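Local structure of walker-Type ATPase (Pyrococcus abyssi, 2QEN) at residues F51-P56 with Q92-I97; L99-L104 with N121-E126. The protein is of unknown cellular role but is probably a P-loop ATPase, and binds ADP and magnesium. The protein carries 1 engineered substitution. All blocks are in the same frame, centred on the assembly; numbering follows the deposited sequence.

Interaction 1 (F51-P56 with Q92-I97); sequences FLNERP and QSKFKI
Lys94 NZ is gripped by two bonds: it donates to Asn53 O at 3.0 Å, on a lone pair in the carbonyl plane, and to a water at 2.7 Å. That water turns back weakly to Leu52 O. This is where the last turn of helix 44-54, the helix that follows the Walker A loop of this P-loop ATPase fold, runs through a turn into strand 57-61 and meets the tail of helix 88-95. Lys94 reaches across with CG anti to the backbone N (chi1 -170°) and a fully extended chain, so its ammonium probably offsets the negative end of helix 44-54.

Next to that bond, Phe95 lies against Pro56. Pro56 CG sits over one face of the ring, 3.8 Å from its centroid and only 16° off the normal, a CH-pi contact. Lys94 CG covers the opposite face, and Glu54 O approaches the edge, 3.9 Å from CE1. Leu127 of helix 113-127 also packs on this ring. An alanine in place of Phe95 would remove the surface on which Pro56 rests and would probably loosen the packing of this turn against helix 88-95.

Just past helix 88-95, Lys96 takes a positive phi, and Ile97 N bonds to Gln92 O, the 6-to-1 bond of a Schellman motif. On the far side of the turn, Arg55 folds back over Phe51: NH2 is salt-bridged to Glu25, Phe51 CE1 sits 3.5 Å above the centre of the guanidinium, and NH1 donates to Phe51 O at 2.7 Å.

Interaction 2 (L99-L104 with N121-E126); sequences LNLKFL and NDLGEE
Two flat groups of helix 113-127 receive Leu99: the peptide joining Asp122 to Leu123, and the carboxylate of Glu126. Leu99 CD1 lies above the plane of that peptide, 3.5 Å from Asp122 O, while the carboxylate is met at its OE1 tip. No hydrogen bond crosses between the two segments. In the alpha/beta P-loop ATPase domain this is a loop-on-helix contact: the connection leaving helix 88-95 lays two leucines, Leu99 and Leu101, along the helix that leads into strand 130-135.

Leu99 does most of the work. Its chi1 of -98° is well away from a staggered value, and this swing carries CD1 onto the helix backbone, with Asp122 CB 4.1 Å away. Glu126 comes the other way. With CG anti to the backbone N (chi1 180°) and an extended chain, it runs antiparallel past the leucine and places OE1 3.6 Å from Leu99 CB. Leu99 N is 3.5 Å from the same oxygen, without a hydrogen bond between them. The firmer polar tie of this carboxylate is outside the pair: OE2 is hydrogen-bonded to Ser98 OG, which would help to hold the group alongside the start of the loop.

Deeper in, the contact turns purely apolar. Leu101 is buried, and Phe88 of helix 88-95 touches both Leu101 and Leu123, so the loop and two helices share one hydrophobic patch. The two leucine side chains cross at about a right angle, methyl to methyl, with Leu101 CD1 4.2 Å from Leu123 CD2.

How the interactions relate
From the N terminus, the chain leaves the Walker A helix 44-54, passes through strand 57-61 at the edge of the parallel sheet and several helices, and returns with helix 88-95 to close interaction 1 over 35 intervening residues. Interaction 2 opens only afterwards and closes a shorter loop of 16 residues, so the two stand in series, their centres 13 Å apart. They also touch: Gln92 NE2 probably hydrogen-bonds to Leu99 O and Asn100 OD1, and Ile97 CG2 packs on Leu123 CD1. Together they join helix 44-54, helix 88-95 and helix 113-127 at one flank of the ATPase domain.

Interaction 1 (F51-P56 with Q92-I97)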
loop_
_atom_site.group_PDB
_atom_site.type_symbol
_atom_site.label_atom_id
_atom_site.label_comp_id
_atom_site.label_asym_id
_atom_site.label_seq_id
_atom_site.Cartn_x
_atom_site.Cartn_y
_atom_site.Cartn_z
ATOM N N PHE A 51 1.494 6.181 12.651
ATOM C CA PHE A 51 2.098 7.506 12.476
ATOM C C PHE A 51 1.075 8.630 12.680
ATOM O O PHE A 51 1.360 9.618 13.358
ATOM C CB PHE A 51 2.685 7.589 11.059
ATOM C CG PHE A 51 3.597 8.762 10.824
ATOM C CD1 PHE A 51 4.916 8.730 11.253
ATOM C CD2 PHE A 51 3.145 9.882 10.114
ATOM C CE1 PHE A 51 5.763 9.780 11.000
ATOM C CE2 PHE A 51 3.990 10.948 9.861
ATOM C CZ PHE A 51 5.305 10.905 10.310
ATOM N N LEU A 52 -0.113 8.478 12.093
ATOM C CA LEU A 52 -1.176 9.481 12.236
ATOM C C LEU A 52 -1.849 9.437 13.606
ATOM O O LEU A 52 -2.475 10.416 14.003
ATOM C CB LEU A 52 -2.235 9.361 11.128
ATOM C CG LEU A 52 -1.759 9.625 9.695
ATOM C CD1 LEU A 52 -2.820 9.171 8.677
ATOM C CD2 LEU A 52 -1.406 11.091 9.508
ATOM N N ASN A 53 -1.720 8.311 14.316
ATOM C CA ASN A 53 -2.281 8.176 15.669
ATOM C C ASN A 53 -1.739 9.261 16.601
ATOM O O ASN A 53 -2.445 9.747 17.481
ATOM C CB ASN A 53 -1.996 6.780 16.244
ATOM C CG ASN A 53 -2.768 6.496 17.537
ATOM O OD1 ASN A 53 -3.988 6.689 17.610
ATOM N ND2 ASN A 53 -2.055 6.008 18.560
ATOM N N GLU A 54 -0.485 9.647 16.383
ATOM C CA GLU A 54 0.181 10.642 17.227
ATOM C C GLU A 54 0.236 12.033 16.596
ATOM O O GLU A 54 0.501 13.019 17.287
ATOM C CB GLU A 54 1.593 10.158 17.595
ATOM C CG GLU A 54 1.589 9.085 18.692
ATOM C CD GLU A 54 2.927 8.373 18.843
ATOM O OE1 GLU A 54 3.896 9.007 19.314
ATOM O OE2 GLU A 54 3.004 7.178 18.497
ATOM N N ARG A 55 -0.028 12.101 15.295
ATOM C CA ARG A 55 0.101 13.325 14.514
ATOM C C ARG A 55 -1.209 13.655 13.800
ATOM O O ARG A 55 -1.754 12.786 13.109
ATOM C CB ARG A 55 1.218 13.165 13.470
ATOM C CG ARG A 55 2.623 13.054 14.057
ATOM C CD ARG A 55 3.539 12.363 13.087
ATOM N NE ARG A 55 4.747 11.830 13.713
ATOM C CZ ARG A 55 4.832 10.656 14.353
ATOM N NH1 ARG A 55 3.766 9.875 14.503
ATOM N NH2 ARG A 55 5.997 10.263 14.870
ATOM N N PRO A 56 -1.701 14.910 13.935
ATOM C CA PRO A 56 -2.964 15.331 13.307
ATOM C C PRO A 56 -2.929 15.125 11.795
ATOM O O PRO A 56 -2.033 15.636 11.094
ATOM C CB PRO A 56 -3.058 16.831 13.631
ATOM C CG PRO A 56 -2.139 17.056 14.741
ATOM C CD PRO A 56 -1.065 16.015 14.684
ATOM N N GLN A 92 -10.663 17.891 17.806
ATOM C CA GLN A 92 -10.392 19.098 18.571
ATOM C C GLN A 92 -10.104 18.805 20.044
ATOM O O GLN A 92 -9.316 19.506 20.671
ATOM C CB GLN A 92 -11.583 20.053 18.478
ATOM C CG GLN A 92 -11.770 20.679 17.109
ATOM C CD GLN A 92 -13.041 21.508 17.004
ATOM O OE1 GLN A 92 -14.130 21.054 17.366
ATOM N NE2 GLN A 92 -12.909 22.721 16.488
ATOM N N SER A 93 -10.758 17.789 20.601
ATOM C CA SER A 93 -10.506 17.394 21.984
ATOM C C SER A 93 -9.141 16.708 22.114
ATOM O O SER A 93 -8.411 16.965 23.070
ATOM C CB SER A 93 -11.635 16.496 22.508
ATOM O OG SER A 93 -11.284 15.875 23.735
ATOM N N LYS A 94 -8.807 15.851 21.147
ATOM C CA LYS A 94 -7.549 15.101 21.152
ATOM C C LYS A 94 -6.331 15.999 20.934
ATOM O O LYS A 94 -5.328 15.886 21.639
ATOM C CB LYS A 94 -7.573 13.994 20.088
ATOM C CG LYS A 94 -6.403 13.011 20.177
ATOM C CD LYS A 94 -6.316 12.134 18.945
ATOM C CE LYS A 94 -5.520 10.858 19.216
ATOM N NZ LYS A 94 -5.420 9.984 17.993
ATOM N N PHE A 95 -6.424 16.882 19.942
ATOM C CA PHE A 95 -5.300 17.730 19.576
ATOM C C PHE A 95 -5.435 19.149 20.107
ATOM O O PHE A 95 -4.586 19.988 19.842
ATOM C CB PHE A 95 -5.075 17.701 18.063
ATOM C CG PHE A 95 -4.703 16.345 17.547
ATOM C CD1 PHE A 95 -3.478 15.765 17.895
ATOM C CD2 PHE A 95 -5.578 15.631 16.737
ATOM C CE1 PHE A 95 -3.132 14.495 17.435
ATOM C CE2 PHE A 95 -5.236 14.361 16.259
ATOM C CZ PHE A 95 -4.011 13.793 16.611
ATOM N N LYS A 96 -6.496 19.398 20.873
ATOM C CA LYS A 96 -6.727 20.692 21.520
ATOM C C LYS A 96 -6.733 21.834 20.510
ATOM O O LYS A 96 -5.914 22.747 20.584
ATOM C CB LYS A 96 -5.717 20.929 22.652
ATOM C CG LYS A 96 -5.763 19.872 23.753
ATOM C CD LYS A 96 -6.886 20.118 24.760
ATOM C CE LYS A 96 -7.115 18.876 25.622
ATOM N NZ LYS A 96 -7.817 19.161 26.916
ATOM N N ILE A 97 -7.663 21.751 19.560
ATOM C CA ILE A 97 -7.830 22.743 18.491
ATOM C C ILE A 97 -9.042 23.638 18.763
ATOM O O ILE A 97 -10.128 23.147 19.076
ATOM C CB ILE A 97 -8.025 22.060 17.110
ATOM C CG1 ILE A 97 -6.796 21.226 16.739
ATOM C CG2 ILE A 97 -8.305 23.099 16.024
ATOM C CD1 ILE A 97 -7.073 20.084 15.761
HETATM O O HOH W 1 -5.586 10.725 15.404
#

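Interaction 2 (L99-L104 with N121-E126)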
loop_
_atom_site.group_PDB
_atom_site.type_symbol
_atom_site.label_atom_id
_atom_site.label_comp_id
_atom_site.label_asym_id
_atom_site.label_seq_id
_atom_site.Cartn_x
_atom_site.Cartn_y
_atom_site.Cartn_z
ATOM N N LEU A 99 -9.911 26.250 16.384
ATOM C CA LEU A 99 -10.464 26.437 15.026
ATOM C C LEU A 99 -11.595 25.477 14.664
ATOM O O LEU A 99 -11.547 24.294 15.004
ATOM C CB LEU A 99 -9.367 26.276 13.969
ATOM C CG LEU A 99 -8.636 27.464 13.339
ATOM C CD1 LEU A 99 -8.108 27.011 11.987
ATOM C CD2 LEU A 99 -9.520 28.706 13.172
ATOM N N ASN A 100 -12.601 25.998 13.971
ATOM C CA ASN A 100 -13.653 25.186 13.376
ATOM C C ASN A 100 -13.447 25.089 11.865
ATOM O O ASN A 100 -12.829 25.968 11.253
ATOM C CB ASN A 100 -15.035 25.777 13.667
ATOM C CG ASN A 100 -15.465 25.603 15.124
ATOM O OD1 ASN A 100 -15.255 24.548 15.732
ATOM N ND2 ASN A 100 -16.091 26.637 15.681
ATOM N N LEU A 101 -13.962 24.018 11.270
ATOM C CA LEU A 101 -13.881 23.835 9.834
ATOM C C LEU A 101 -15.222 24.124 9.179
ATOM O O LEU A 101 -16.213 23.431 9.451
ATOM C CB LEU A 101 -13.409 22.417 9.485
ATOM C CG LEU A 101 -11.931 22.056 9.692
ATOM C CD1 LEU A 101 -11.727 20.553 9.510
ATOM C CD2 LEU A 101 -11.037 22.838 8.729
ATOM N N LYS A 102 -15.239 25.148 8.323
ATOM C CA LYS A 102 -16.434 25.543 7.577
ATOM C C LYS A 102 -16.949 24.438 6.644
ATOM O O LYS A 102 -18.159 24.208 6.562
ATOM C CB LYS A 102 -16.170 26.834 6.785
ATOM C CG LYS A 102 -17.350 27.319 5.938
ATOM C CD LYS A 102 -17.382 28.834 5.765
ATOM C CE LYS A 102 -18.661 29.258 5.048
ATOM N NZ LYS A 102 -19.023 30.696 5.271
ATOM N N PHE A 103 -16.036 23.741 5.965
ATOM C CA PHE A 103 -16.443 22.826 4.897
ATOM C C PHE A 103 -17.285 21.637 5.385
ATOM O O PHE A 103 -17.945 20.973 4.596
ATOM C CB PHE A 103 -15.257 22.415 3.993
ATOM C CG PHE A 103 -14.417 21.284 4.532
ATOM C CD1 PHE A 103 -14.750 19.956 4.257
ATOM C CD2 PHE A 103 -13.286 21.545 5.297
ATOM C CE1 PHE A 103 -13.973 18.894 4.751
ATOM C CE2 PHE A 103 -12.499 20.497 5.795
ATOM C CZ PHE A 103 -12.849 19.166 5.522
ATOM N N LEU A 104 -17.282 21.406 6.693
ATOM C CA LEU A 104 -18.042 20.305 7.287
ATOM C C LEU A 104 -19.544 20.559 7.332
ATOM O O LEU A 104 -20.326 19.608 7.352
ATOM C CB LEU A 104 -17.531 19.976 8.694
ATOM C CG LEU A 104 -16.104 19.448 8.828
ATOM C CD1 LEU A 104 -15.854 19.086 10.283
ATOM C CD2 LEU A 104 -15.868 18.244 7.925
ATOM N N ASN A 121 -5.065 23.553 5.765
ATOM C CA ASN A 121 -3.819 24.292 5.953
ATOM C C ASN A 121 -3.925 25.351 7.073
ATOM O O ASN A 121 -2.974 25.541 7.832
ATOM C CB ASN A 121 -3.372 24.946 4.637
ATOM C CG ASN A 121 -2.011 25.627 4.754
ATOM O OD1 ASN A 121 -0.980 24.962 4.822
ATOM N ND2 ASN A 121 -2.002 26.957 4.778
ATOM N N ASP A 122 -5.073 26.035 7.155
ATOM C CA ASP A 122 -5.382 26.974 8.263
ATOM C C ASP A 122 -5.332 26.249 9.607
ATOM O O ASP A 122 -4.863 26.790 10.607
ATOM C CB ASP A 122 -6.785 27.584 8.099
ATOM C CG ASP A 122 -6.883 28.573 6.948
ATOM O OD1 ASP A 122 -5.835 28.951 6.368
ATOM O OD2 ASP A 122 -8.022 28.980 6.621
ATOM N N LEU A 123 -5.822 25.009 9.612
ATOM C CA LEU A 123 -5.783 24.159 10.791
ATOM C C LEU A 123 -4.324 23.776 11.112
ATOM O O LEU A 123 -3.902 23.797 12.282
ATOM C CB LEU A 123 -6.680 22.936 10.563
ATOM C CG LEU A 123 -6.829 21.805 11.583
ATOM C CD1 LEU A 123 -7.219 22.363 12.941
ATOM C CD2 LEU A 123 -7.876 20.797 11.090
ATOM N N GLY A 124 -3.561 23.478 10.055
ATOM C CA GLY A 124 -2.132 23.210 10.151
ATOM C C GLY A 124 -1.349 24.349 10.778
ATOM O O GLY A 124 -0.389 24.116 11.512
ATOM N N GLU A 125 -1.764 25.581 10.482
ATOM C CA GLU A 125 -1.130 26.786 11.020
ATOM C C GLU A 125 -1.184 26.851 12.533
ATOM O O GLU A 125 -0.251 27.345 13.163
ATOM C CB GLU A 125 -1.787 28.045 10.455
ATOM C CG GLU A 125 -1.158 28.539 9.179
ATOM C CD GLU A 125 -1.932 29.683 8.533
ATOM O OE1 GLU A 125 -2.640 30.440 9.241
ATOM O OE2 GLU A 125 -1.817 29.819 7.298
ATOM N N GLU A 126 -2.290 26.384 13.105
ATOM C CA GLU A 126 -2.443 26.362 14.545
ATOM C C GLU A 126 -1.634 25.221 15.160
ATOM O O GLU A 126 -0.940 25.416 16.169
ATOM C CB GLU A 126 -3.912 26.249 14.945
ATOM C CG GLU A 126 -4.088 26.216 16.457
ATOM C CD GLU A 126 -5.530 26.278 16.917
ATOM O OE1 GLU A 126 -6.424 26.559 16.084
ATOM O OE2 GLU A 126 -5.762 26.052 18.125
#